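Local coordinates for protein BsaWI endonuclease (Geobacillus stearothermophilus, PDB 4ZSF) that is a PD-(D/E)XK restriction endonuclease, captured in a pre-specific complex with DNA, that probably cleaves DNA by metal-dependent hydrolysis, at residues Ala12-Glu17 with Arg34-Ser39; Ser101-Tyr106 with Gln247-Ala252; Tyr106-Leu111 with Tyr157-Ile162; Asn133-Gln138 with Ala185-Val190. All blocks are in the same frame, centred on the assembly; numbering follows the deposited sequence. Where two conformers were deposited one is given.

Contact 1 (Ala12-Glu17 with Arg34-Ser39); sequences AKIFEE and RDTMIS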
# COMPACT_ATOMS: atom_id res chain seq x y z
N ALA A 12 23.05 -18.56 -1.24
CA ALA A 12 24.25 -17.99 -0.62
C ALA A 12 25.40 -18.04 -1.59
O ALA A 12 26.13 -17.06 -1.71
CB ALA A 12 24.59 -18.72 0.69
N LYS A 13 25.57 -19.16 -2.30
CA LYS A 13 26.68 -19.28 -3.25
C LYS A 13 26.58 -18.30 -4.40
O LYS A 13 27.57 -17.65 -4.76
CB LYS A 13 26.74 -20.70 -3.83
CG LYS A 13 27.88 -20.88 -4.87
CD LYS A 13 27.99 -22.36 -5.29
CE LYS A 13 29.33 -22.65 -5.98
N ILE A 14 25.40 -18.22 -5.01
CA ILE A 14 25.24 -17.36 -6.17
C ILE A 14 25.33 -15.91 -5.72
O ILE A 14 25.95 -15.09 -6.42
CB ILE A 14 23.89 -17.61 -6.90
CG1 ILE A 14 23.85 -19.08 -7.48
CG2 ILE A 14 23.64 -16.54 -8.02
CD1 ILE A 14 22.49 -19.46 -8.03
N PHE A 15 24.78 -15.59 -4.55
CA PHE A 15 24.89 -14.18 -4.12
C PHE A 15 26.36 -13.78 -3.97
O PHE A 15 26.81 -12.73 -4.50
CB PHE A 15 24.19 -13.92 -2.77
CG PHE A 15 24.45 -12.53 -2.28
CD1 PHE A 15 23.73 -11.48 -2.81
CD2 PHE A 15 25.48 -12.29 -1.38
CE1 PHE A 15 24.00 -10.17 -2.41
CE2 PHE A 15 25.78 -11.00 -0.98
CZ PHE A 15 25.05 -9.93 -1.52
N GLU A 16 27.10 -14.60 -3.22
CA GLU A 16 28.49 -14.27 -2.89
C GLU A 16 29.32 -14.16 -4.15
O GLU A 16 30.10 -13.22 -4.28
CB GLU A 16 29.13 -15.32 -1.96
CG GLU A 16 30.65 -15.16 -1.82
CD GLU A 16 31.25 -16.07 -0.75
OE1 GLU A 16 30.51 -16.44 0.20
OE2 GLU A 16 32.47 -16.40 -0.85
N GLU A 17 29.16 -15.12 -5.06
CA GLU A 17 29.94 -15.11 -6.32
C GLU A 17 29.62 -13.89 -7.15
O GLU A 17 30.51 -13.26 -7.70
CB GLU A 17 29.67 -16.34 -7.16
CG GLU A 17 30.32 -17.55 -6.49
CD GLU A 17 30.03 -18.84 -7.21
OE1 GLU A 17 29.40 -18.78 -8.29
OE2 GLU A 17 30.45 -19.90 -6.67
N ARG A 34 16.53 -15.36 -8.57
CA ARG A 34 16.07 -15.89 -9.86
C ARG A 34 16.74 -17.23 -10.14
O ARG A 34 16.10 -18.22 -10.52
CB ARG A 34 16.44 -14.80 -10.91
CG ARG A 34 16.14 -14.93 -12.33
CD ARG A 34 16.40 -13.47 -12.88
NE ARG A 34 17.82 -13.18 -13.06
CZ ARG A 34 18.50 -12.07 -12.70
NH1 ARG A 34 17.95 -11.04 -12.05
NH2 ARG A 34 19.80 -12.02 -12.99
N ASP A 35 18.06 -17.25 -9.98
CA ASP A 35 18.79 -18.47 -10.39
C ASP A 35 18.63 -19.60 -9.40
O ASP A 35 18.68 -20.79 -9.77
CB ASP A 35 20.28 -18.13 -10.59
CG ASP A 35 20.54 -17.34 -11.90
OD1 ASP A 35 19.59 -16.96 -12.66
OD2 ASP A 35 21.73 -17.04 -12.10
N THR A 36 18.39 -19.27 -8.13
CA THR A 36 18.15 -20.34 -7.16
C THR A 36 16.77 -20.93 -7.45
O THR A 36 16.62 -22.15 -7.38
CB THR A 36 18.24 -19.85 -5.71
OG1 THR A 36 19.58 -19.34 -5.52
CG2 THR A 36 17.98 -21.02 -4.70
N MET A 37 15.77 -20.08 -7.71
CA MET A 37 14.40 -20.57 -8.04
C MET A 37 14.49 -21.53 -9.26
O MET A 37 13.97 -22.66 -9.27
CB MET A 37 13.45 -19.39 -8.32
CG MET A 37 12.01 -19.82 -8.65
SD MET A 37 11.21 -20.75 -7.29
CE MET A 37 9.52 -20.40 -7.78
N ILE A 38 15.18 -21.08 -10.30
CA ILE A 38 15.26 -21.89 -11.53
C ILE A 38 15.98 -23.21 -11.25
O ILE A 38 15.48 -24.27 -11.63
CB ILE A 38 15.96 -21.11 -12.67
CG1 ILE A 38 15.06 -19.97 -13.15
CG2 ILE A 38 16.35 -22.09 -13.89
CD1 ILE A 38 15.81 -19.00 -14.10
N SER A 39 17.13 -23.13 -10.58
CA SER A 39 17.99 -24.29 -10.30
C SER A 39 17.28 -25.32 -9.45
O SER A 39 17.34 -26.55 -9.72
CB SER A 39 19.27 -23.84 -9.60
OG SER A 39 20.24 -24.87 -9.67

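Contact 2 (Ser101-Tyr106 with Gln247-Ala252); sequences SSLEEY and QHAREA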
# COMPACT_ATOMS: atom_id res chain seq x y z
N SER A 101 -12.53 16.61 25.39
CA SER A 101 -12.62 17.13 26.74
C SER A 101 -12.50 18.65 26.73
O SER A 101 -13.02 19.31 27.61
CB SER A 101 -11.53 16.55 27.64
OG SER A 101 -10.25 16.96 27.15
N SER A 102 -11.77 19.21 25.80
CA SER A 102 -11.66 20.66 25.71
C SER A 102 -12.70 21.34 24.86
O SER A 102 -12.98 22.50 25.09
CB SER A 102 -10.27 21.05 25.15
OG SER A 102 -9.28 20.92 26.14
N LEU A 103 -13.15 20.69 23.78
CA LEU A 103 -13.99 21.34 22.81
C LEU A 103 -15.46 21.43 23.28
O LEU A 103 -16.23 22.27 22.79
CB LEU A 103 -13.94 20.57 21.46
CG LEU A 103 -12.63 20.62 20.69
CD1 LEU A 103 -12.66 19.44 19.65
CD2 LEU A 103 -12.51 21.95 19.95
N GLU A 104 -15.81 20.53 24.19
CA GLU A 104 -17.17 20.36 24.68
C GLU A 104 -17.70 21.70 25.19
O GLU A 104 -18.84 22.05 24.89
CB GLU A 104 -17.20 19.32 25.80
CG GLU A 104 -18.63 18.95 26.25
CD GLU A 104 -18.64 17.81 27.30
OE1 GLU A 104 -17.94 17.93 28.33
OE2 GLU A 104 -19.32 16.79 27.06
N GLU A 105 -16.88 22.48 25.88
CA GLU A 105 -17.42 23.73 26.47
C GLU A 105 -17.75 24.80 25.41
O GLU A 105 -18.44 25.78 25.69
CB GLU A 105 -16.48 24.28 27.52
CG GLU A 105 -15.22 24.90 27.03
CD GLU A 105 -14.65 25.91 28.04
OE1 GLU A 105 -15.37 26.86 28.44
OE2 GLU A 105 -13.47 25.77 28.43
N TYR A 106 -17.26 24.60 24.19
CA TYR A 106 -17.58 25.52 23.11
C TYR A 106 -18.56 24.93 22.10
O TYR A 106 -18.63 25.43 20.97
CB TYR A 106 -16.31 25.93 22.37
CG TYR A 106 -15.19 26.38 23.30
CD1 TYR A 106 -15.25 27.61 23.96
CD2 TYR A 106 -14.07 25.58 23.50
CE1 TYR A 106 -14.21 28.03 24.81
CE2 TYR A 106 -13.01 25.99 24.33
CZ TYR A 106 -13.10 27.22 24.98
OH TYR A 106 -12.06 27.62 25.78
N GLN A 247 -8.22 26.39 20.10
CA GLN A 247 -8.57 27.82 19.91
C GLN A 247 -8.85 28.14 18.42
O GLN A 247 -9.76 28.93 18.09
CB GLN A 247 -7.47 28.70 20.52
CG GLN A 247 -7.36 28.51 22.05
CD GLN A 247 -8.68 28.82 22.74
OE1 GLN A 247 -9.27 29.84 22.44
NE2 GLN A 247 -9.19 27.89 23.54
N HIS A 248 -8.11 27.52 17.49
CA HIS A 248 -8.40 27.76 16.07
C HIS A 248 -9.73 27.12 15.67
O HIS A 248 -10.44 27.68 14.80
CB HIS A 248 -7.26 27.28 15.17
CG HIS A 248 -5.96 28.02 15.38
ND1 HIS A 248 -4.75 27.57 14.90
CD2 HIS A 248 -5.70 29.16 16.08
CE1 HIS A 248 -3.80 28.42 15.24
NE2 HIS A 248 -4.35 29.41 15.95
N ALA A 249 -10.05 25.97 16.26
CA ALA A 249 -11.37 25.35 15.94
C ALA A 249 -12.51 26.31 16.31
O ALA A 249 -13.53 26.35 15.61
CB ALA A 249 -11.55 24.05 16.69
N ARG A 250 -12.36 27.03 17.42
CA ARG A 250 -13.40 28.02 17.81
C ARG A 250 -13.63 29.05 16.71
O ARG A 250 -14.79 29.44 16.37
CB ARG A 250 -12.99 28.74 19.11
CG ARG A 250 -13.06 27.81 20.32
CD ARG A 250 -12.48 28.55 21.53
NE ARG A 250 -13.41 29.60 21.96
CZ ARG A 250 -13.12 30.51 22.88
NH1 ARG A 250 -11.91 30.52 23.42
NH2 ARG A 250 -14.05 31.40 23.27
N GLU A 251 -12.50 29.53 16.19
CA GLU A 251 -12.55 30.57 15.18
C GLU A 251 -13.06 30.02 13.85
O GLU A 251 -13.82 30.69 13.15
CB GLU A 251 -11.18 31.22 14.98
CG GLU A 251 -11.34 32.48 14.13
CD GLU A 251 -10.02 33.19 13.83
OE1 GLU A 251 -8.93 32.72 14.27
OE2 GLU A 251 -10.08 34.23 13.14
N ALA A 252 -12.59 28.83 13.48
CA ALA A 252 -13.02 28.18 12.24
C ALA A 252 -14.55 27.94 12.27
O ALA A 252 -15.25 28.17 11.26
CB ALA A 252 -12.28 26.83 12.08

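Contact 3 (Tyr106-Leu111 with Tyr157-Ile162); sequences YGMRIL and YVFGCI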
# COMPACT_ATOMS: atom_id res chain seq x y z
N TYR A 106 -17.26 24.60 24.19
CA TYR A 106 -17.58 25.52 23.11
C TYR A 106 -18.56 24.93 22.10
O TYR A 106 -18.63 25.43 20.97
CB TYR A 106 -16.31 25.93 22.37
CG TYR A 106 -15.19 26.38 23.30
CD1 TYR A 106 -15.25 27.61 23.96
CD2 TYR A 106 -14.07 25.58 23.50
CE1 TYR A 106 -14.21 28.03 24.81
CE2 TYR A 106 -13.01 25.99 24.33
CZ TYR A 106 -13.10 27.22 24.98
OH TYR A 106 -12.06 27.62 25.78
N GLY A 107 -19.23 23.84 22.45
CA GLY A 107 -20.25 23.28 21.56
C GLY A 107 -19.70 22.46 20.38
O GLY A 107 -20.37 22.30 19.38
N MET A 108 -18.47 21.97 20.50
CA MET A 108 -17.83 21.27 19.39
C MET A 108 -17.46 19.84 19.81
O MET A 108 -17.22 19.57 21.01
CB MET A 108 -16.57 22.04 18.92
CG MET A 108 -16.95 23.34 18.20
SD MET A 108 -15.43 24.16 17.61
CE MET A 108 -14.89 24.87 19.13
N ARG A 109 -17.38 18.93 18.83
CA ARG A 109 -16.76 17.64 19.13
C ARG A 109 -16.18 17.05 17.87
O ARG A 109 -16.61 17.34 16.76
CB ARG A 109 -17.77 16.64 19.73
CG ARG A 109 -18.97 16.42 18.85
CD ARG A 109 -19.82 15.28 19.55
NE ARG A 109 -21.10 15.08 18.88
CZ ARG A 109 -22.01 14.20 19.29
NH1 ARG A 109 -21.80 13.47 20.38
NH2 ARG A 109 -23.17 14.07 18.64
N ILE A 110 -15.17 16.21 18.11
CA ILE A 110 -14.49 15.45 17.11
C ILE A 110 -15.16 14.10 16.99
O ILE A 110 -15.52 13.44 18.00
CB ILE A 110 -12.98 15.24 17.49
CG1 ILE A 110 -12.25 16.60 17.41
CG2 ILE A 110 -12.35 14.19 16.63
CD1 ILE A 110 -10.83 16.54 18.03
N LEU A 111 -15.32 13.69 15.74
CA LEU A 111 -15.89 12.40 15.39
C LEU A 111 -14.89 11.54 14.64
O LEU A 111 -14.20 12.05 13.71
CB LEU A 111 -17.10 12.58 14.47
CG LEU A 111 -18.17 13.55 14.89
CD1 LEU A 111 -19.14 13.63 13.71
CD2 LEU A 111 -18.84 13.04 16.17
N TYR A 157 -23.38 20.52 12.91
CA TYR A 157 -22.83 20.72 11.58
C TYR A 157 -21.41 20.23 11.50
O TYR A 157 -20.62 20.66 12.33
CB TYR A 157 -22.82 22.19 11.22
CG TYR A 157 -24.21 22.77 11.16
CD1 TYR A 157 -24.94 22.72 9.97
CD2 TYR A 157 -24.81 23.33 12.30
CE1 TYR A 157 -26.25 23.26 9.91
CE2 TYR A 157 -26.11 23.87 12.24
CZ TYR A 157 -26.81 23.82 11.05
OH TYR A 157 -28.07 24.36 11.03
N VAL A 158 -21.06 19.41 10.50
CA VAL A 158 -19.63 19.17 10.24
C VAL A 158 -19.01 20.42 9.61
O VAL A 158 -19.49 20.89 8.58
CB VAL A 158 -19.43 17.96 9.30
CG1 VAL A 158 -17.93 17.82 8.91
CG2 VAL A 158 -19.94 16.73 9.98
N PHE A 159 -17.94 20.96 10.19
CA PHE A 159 -17.31 22.14 9.55
C PHE A 159 -15.83 21.87 9.23
O PHE A 159 -15.19 22.71 8.59
CB PHE A 159 -17.43 23.39 10.45
CG PHE A 159 -16.56 23.35 11.75
CD1 PHE A 159 -17.07 22.78 12.93
CD2 PHE A 159 -15.25 23.88 11.75
CE1 PHE A 159 -16.27 22.75 14.13
CE2 PHE A 159 -14.50 23.89 12.90
CZ PHE A 159 -14.96 23.32 14.06
N GLY A 160 -15.25 20.76 9.73
CA GLY A 160 -13.83 20.57 9.49
C GLY A 160 -13.46 19.11 9.25
O GLY A 160 -14.18 18.20 9.72
N CYS A 161 -12.40 18.92 8.45
CA CYS A 161 -11.86 17.62 8.06
C CYS A 161 -10.42 17.56 8.58
O CYS A 161 -9.65 18.52 8.43
CB CYS A 161 -11.83 17.52 6.52
SG CYS A 161 -13.46 17.66 5.76
N ILE A 162 -10.06 16.46 9.22
CA ILE A 162 -8.80 16.37 9.93
C ILE A 162 -8.03 15.10 9.54
O ILE A 162 -8.57 13.98 9.55
CB ILE A 162 -9.06 16.30 11.47
CG1 ILE A 162 -9.82 17.56 11.94
CG2 ILE A 162 -7.74 16.03 12.24
CD1 ILE A 162 -10.54 17.32 13.32

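Contact 4 (Asn133-Gln138 with Ala185-Val190); sequences NWLKEQ and AFFWSV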
# COMPACT_ATOMS: atom_id res chain seq x y z
N ASN A 133 -23.54 14.73 0.74
CA ASN A 133 -23.09 13.91 -0.37
C ASN A 133 -21.57 13.91 -0.52
O ASN A 133 -20.95 12.85 -0.75
CB ASN A 133 -23.74 14.39 -1.65
CG ASN A 133 -25.19 13.98 -1.69
OD1 ASN A 133 -25.58 13.08 -0.97
ND2 ASN A 133 -25.99 14.69 -2.47
N TRP A 134 -21.00 15.09 -0.37
CA TRP A 134 -19.55 15.23 -0.45
C TRP A 134 -18.86 14.48 0.71
O TRP A 134 -17.86 13.79 0.52
CB TRP A 134 -19.18 16.71 -0.43
CG TRP A 134 -17.70 16.93 -0.57
CD1 TRP A 134 -16.98 16.95 -1.74
CD2 TRP A 134 -16.74 17.09 0.49
NE1 TRP A 134 -15.65 17.18 -1.47
CE2 TRP A 134 -15.47 17.25 -0.11
CE3 TRP A 134 -16.84 17.15 1.89
CZ2 TRP A 134 -14.30 17.47 0.64
CZ3 TRP A 134 -15.68 17.36 2.64
CH2 TRP A 134 -14.42 17.51 2.01
N LEU A 135 -19.40 14.61 1.91
CA LEU A 135 -18.84 13.89 3.04
C LEU A 135 -18.96 12.39 2.84
O LEU A 135 -18.08 11.64 3.22
CB LEU A 135 -19.53 14.29 4.34
CG LEU A 135 -19.22 15.73 4.77
CD1 LEU A 135 -20.30 16.12 5.76
CD2 LEU A 135 -17.77 15.86 5.37
N LYS A 136 -20.08 11.93 2.30
CA LYS A 136 -20.22 10.49 2.07
C LYS A 136 -19.12 9.98 1.12
O LYS A 136 -18.61 8.87 1.34
CB LYS A 136 -21.63 10.16 1.53
CG LYS A 136 -22.71 10.12 2.62
CD LYS A 136 -24.14 9.99 1.98
N GLU A 137 -18.74 10.79 0.12
CA GLU A 137 -17.64 10.46 -0.81
C GLU A 137 -16.31 10.44 -0.08
O GLU A 137 -15.47 9.60 -0.39
CB GLU A 137 -17.50 11.46 -2.01
CG GLU A 137 -18.51 11.25 -3.16
N GLN A 138 -16.10 11.37 0.86
CA GLN A 138 -14.80 11.37 1.57
C GLN A 138 -14.70 10.13 2.47
O GLN A 138 -13.64 9.53 2.62
CB GLN A 138 -14.63 12.62 2.41
CG GLN A 138 -14.88 13.89 1.65
CD GLN A 138 -14.11 13.93 0.34
OE1 GLN A 138 -12.88 13.79 0.32
NE2 GLN A 138 -14.84 14.04 -0.78
N ALA A 185 -13.99 22.89 -1.02
CA ALA A 185 -15.37 22.59 -0.61
C ALA A 185 -15.83 23.40 0.58
O ALA A 185 -16.93 23.18 1.06
CB ALA A 185 -15.52 21.11 -0.26
N PHE A 186 -14.98 24.33 1.01
CA PHE A 186 -15.27 25.27 2.10
C PHE A 186 -15.46 24.52 3.41
O PHE A 186 -16.37 24.82 4.20
CB PHE A 186 -16.48 26.16 1.81
CG PHE A 186 -16.33 26.96 0.54
CD1 PHE A 186 -15.70 28.23 0.55
CD2 PHE A 186 -16.80 26.46 -0.66
CE1 PHE A 186 -15.57 28.96 -0.62
CE2 PHE A 186 -16.64 27.16 -1.85
CZ PHE A 186 -16.06 28.46 -1.83
N PHE A 187 -14.50 23.63 3.71
CA PHE A 187 -14.37 23.10 5.08
C PHE A 187 -13.01 23.51 5.65
O PHE A 187 -12.02 23.64 4.89
CB PHE A 187 -14.45 21.58 5.09
CG PHE A 187 -15.85 21.06 4.75
CD1 PHE A 187 -16.22 20.80 3.43
CD2 PHE A 187 -16.78 20.84 5.78
CE1 PHE A 187 -17.52 20.32 3.13
CE2 PHE A 187 -18.06 20.36 5.47
CZ PHE A 187 -18.42 20.11 4.18
N TRP A 188 -12.95 23.63 6.98
CA TRP A 188 -11.64 23.74 7.66
C TRP A 188 -10.88 22.48 7.41
O TRP A 188 -11.41 21.39 7.62
CB TRP A 188 -11.90 23.92 9.13
CG TRP A 188 -10.71 24.32 9.95
CD1 TRP A 188 -9.72 25.23 9.61
CD2 TRP A 188 -10.42 23.85 11.27
NE1 TRP A 188 -8.86 25.35 10.69
CE2 TRP A 188 -9.27 24.52 11.71
CE3 TRP A 188 -11.05 22.94 12.14
CZ2 TRP A 188 -8.73 24.31 12.99
CZ3 TRP A 188 -10.52 22.72 13.40
CH2 TRP A 188 -9.33 23.37 13.80
N SER A 189 -9.62 22.58 6.96
CA SER A 189 -8.90 21.35 6.65
C SER A 189 -7.57 21.37 7.38
O SER A 189 -6.72 22.22 7.11
CB SER A 189 -8.67 21.20 5.13
OG SER A 189 -7.96 19.99 4.88
N VAL A 190 -7.39 20.47 8.33
CA VAL A 190 -6.15 20.53 9.09
C VAL A 190 -5.50 19.18 9.28
O VAL A 190 -6.10 18.14 8.97
CB VAL A 190 -6.38 21.16 10.51
CG1 VAL A 190 -6.83 22.63 10.37
CG2 VAL A 190 -7.41 20.33 11.30

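Contact 1 (Ala12-Glu17 with Arg34-Ser39)
Ile14 reaches from one helix to the next and sets its terminal methyl against CB of Asp35 and the hydroxyl of Thr36. The closest approach, 3.6 Å, runs from Ile14 CD1 to Asp35 CB, so the aliphatic root of the aspartate takes the contact and its carboxylate does not. The same methyl lies 3.8 Å from Thr36 OG1, the two side chains meeting at a slant. Extension explains the reach: CD1 continues from CA in an extended zigzag (chi2 172°), which makes the ethyl branch the long arm of the side chain, while CG2, anti to the backbone N, makes no close contact with segment 34-39. The long apolar ethyl arm suits a place where the CA atoms of Ile14 and Thr36 are 7.8 Å apart. Helices 3-22 and 25-43 follow one another in an all-helical N-terminal region that also includes helix 49-65, and this contact is one point where the first two meet. Thr36 suits the join because its hydroxyl is already bonded to Ala32 O, one turn back in its own helix, which lets a polar residue be buried against Cys7, Thr10 and Tyr11 and, on helix 49-65, Val56. Asp35 sits nearer the surface, where OD2 forms a salt bridge with Lys31; the charge is thereby partnered beside the apolar methyl. Neighbouring Arg34 turns to another surface and forms a salt bridge with Glu93 of the second subunit, whose Met94 packs on Met37 and Ile38.

Contact 2 (Ser101-Tyr106 with Gln247-Ala252)
Arg250 lays its side chain along one face of the Tyr106 ring. Its CB leaves the helix in the direction of the tyrosine, and CG then comes to 3.9 Å from Tyr106 CG. CD arrives almost exactly above the middle of the ring, 3.6 Å from the centroid of Tyr106 and only 4° off the normal, a clear CH-pi contact. At this point the chain bends (chi3 72°), which turns NE and the guanidinium to lie over the CD1-CE1 side of the ring. CZ of Arg250 is 3.3 Å from CE1 of Tyr106, and the two planes are just 14° apart, so flat group faces flat group. At the tip, in the conformer of Gln247 given, Arg250 NH1 donates to Gln247 OE1 at 2.9 Å on a lone pair in the carbonyl plane, a bond between successive helical turns that would help fix the guanidinium's rotation. The fold here brings the C-terminal end of the long helix 70-103 beside helix 243-258. Tyr106 suits this end because its ring offers two broad faces: Glu105 CG lies over the one opposite Arg250. Deeper in, Leu103 CD2 meets Ala249 CB at 4.0 Å, the small alanine letting the leucine approach the helix surface, and Val246 also packs against both Leu103 and Tyr106.

Contact 3 (Tyr106-Leu111 with Tyr157-Ile162)
Met108 and Phe159 make the tight half of this contact, with Met108 SD 3.7 Å from Phe159 CZ. The sulfur approaches obliquely in a Met-aromatic contact, 4.8 Å from the centroid of the Phe159 ring and 67° off its normal. Phe159 reaches it with CG in the crowded position between backbone N and carbonyl carbon (chi1 69°), and the flexible, polarisable thioether of methionine adapts to this oblique approach at CZ and CE1. Farther along, the packing is slacker: Ile110 CG1 and Ile162 CD1 come no nearer than 4.5 Å, two branched side chains that suit strands and fill the buried layer. Strands 108-112 and 155-165 are not direct neighbours in the mixed sheet; strand 146-152 runs antiparallel between them, so their side chains meet over one face of it, beneath helices 243-258 and 70-103. A classic beta bulge interrupts strand 155-165, Phe159 and Gly160 being set against the single Ile148. Before the edge strand, Gly107 takes the positive phi of the Schellman motif that closes helix 70-103. The exposed Arg109, by contrast, points away from this buried seam, packs on Met119 of helix 113-121, and forms a salt bridge through NE with Glu156.

Contact 4 (Asn133-Gln138 with Ala185-Val190)
Trp134 O is gripped twice by Gln138: the backbone N bonds to it at 3.0 Å as part of the helix, and the side-chain NE2 adds a longer bond at 3.3 Å, tilted 32° from the carbonyl plane. A bend in the glutamine chain (chi2 -50°) folds its amide back along the helix, placing NE2 over one face of the Trp134 indole. Ala185 CB occupies the opposite face in a CH-pi contact, 4.1 Å from the centroid of the six-membered ring of Trp134. The small methyl lets the turn lie close over the indole, which suits alanine here. Phe187 comes alongside with its plane nearly parallel, 11° from that of the indole, but offset until little of one ring covers the other; Trp134 CE3 and Phe187 CE1 still touch at 3.5 Å. Leu135 CD2 adds a looser contact to Phe187 CZ. In the fold, helix 129-140 thus packs on one face of the central sheet, over Cys161 and Val158 of strand 155-165 and the turn between helix 172-184 and strand 188-193. That turn is a Schellman motif with Phe186 at positive phi, and Arg260 binds the carbonyls of Ala185 and Phe186 while making a cation-pi contact with Phe187. No hydrogen bond crosses between the two segments, so cohesion between them probably rests on dispersion: methyl on indole, the offset Trp134-Phe187 pair, and Leu135.

Overall arrangement
Contact 1 stands apart in the N-terminal helical region and closes before the others open, its centre 53 to 62 Å from theirs and on the opposite side of the chain's centre; helix 70-103 spans much of that distance. Contacts 2, 3 and 4 cluster in the nuclease core around one mixed sheet, contact 2 enclosing the other two along the chain. Contacts 2 and 3, centres 9 Å apart, share Tyr106 where helix 70-103 passes into edge strand 108-112. Contacts 3 and 4 alternate along the chain and meet through neighbouring strands 155-165 and 188-193. Trp188 packs on Ala249 and Ala252 of helix 243-258, which covers the face opposite helix 129-140, consistent with the alpha/beta core of PD-(D/E)XK nucleases.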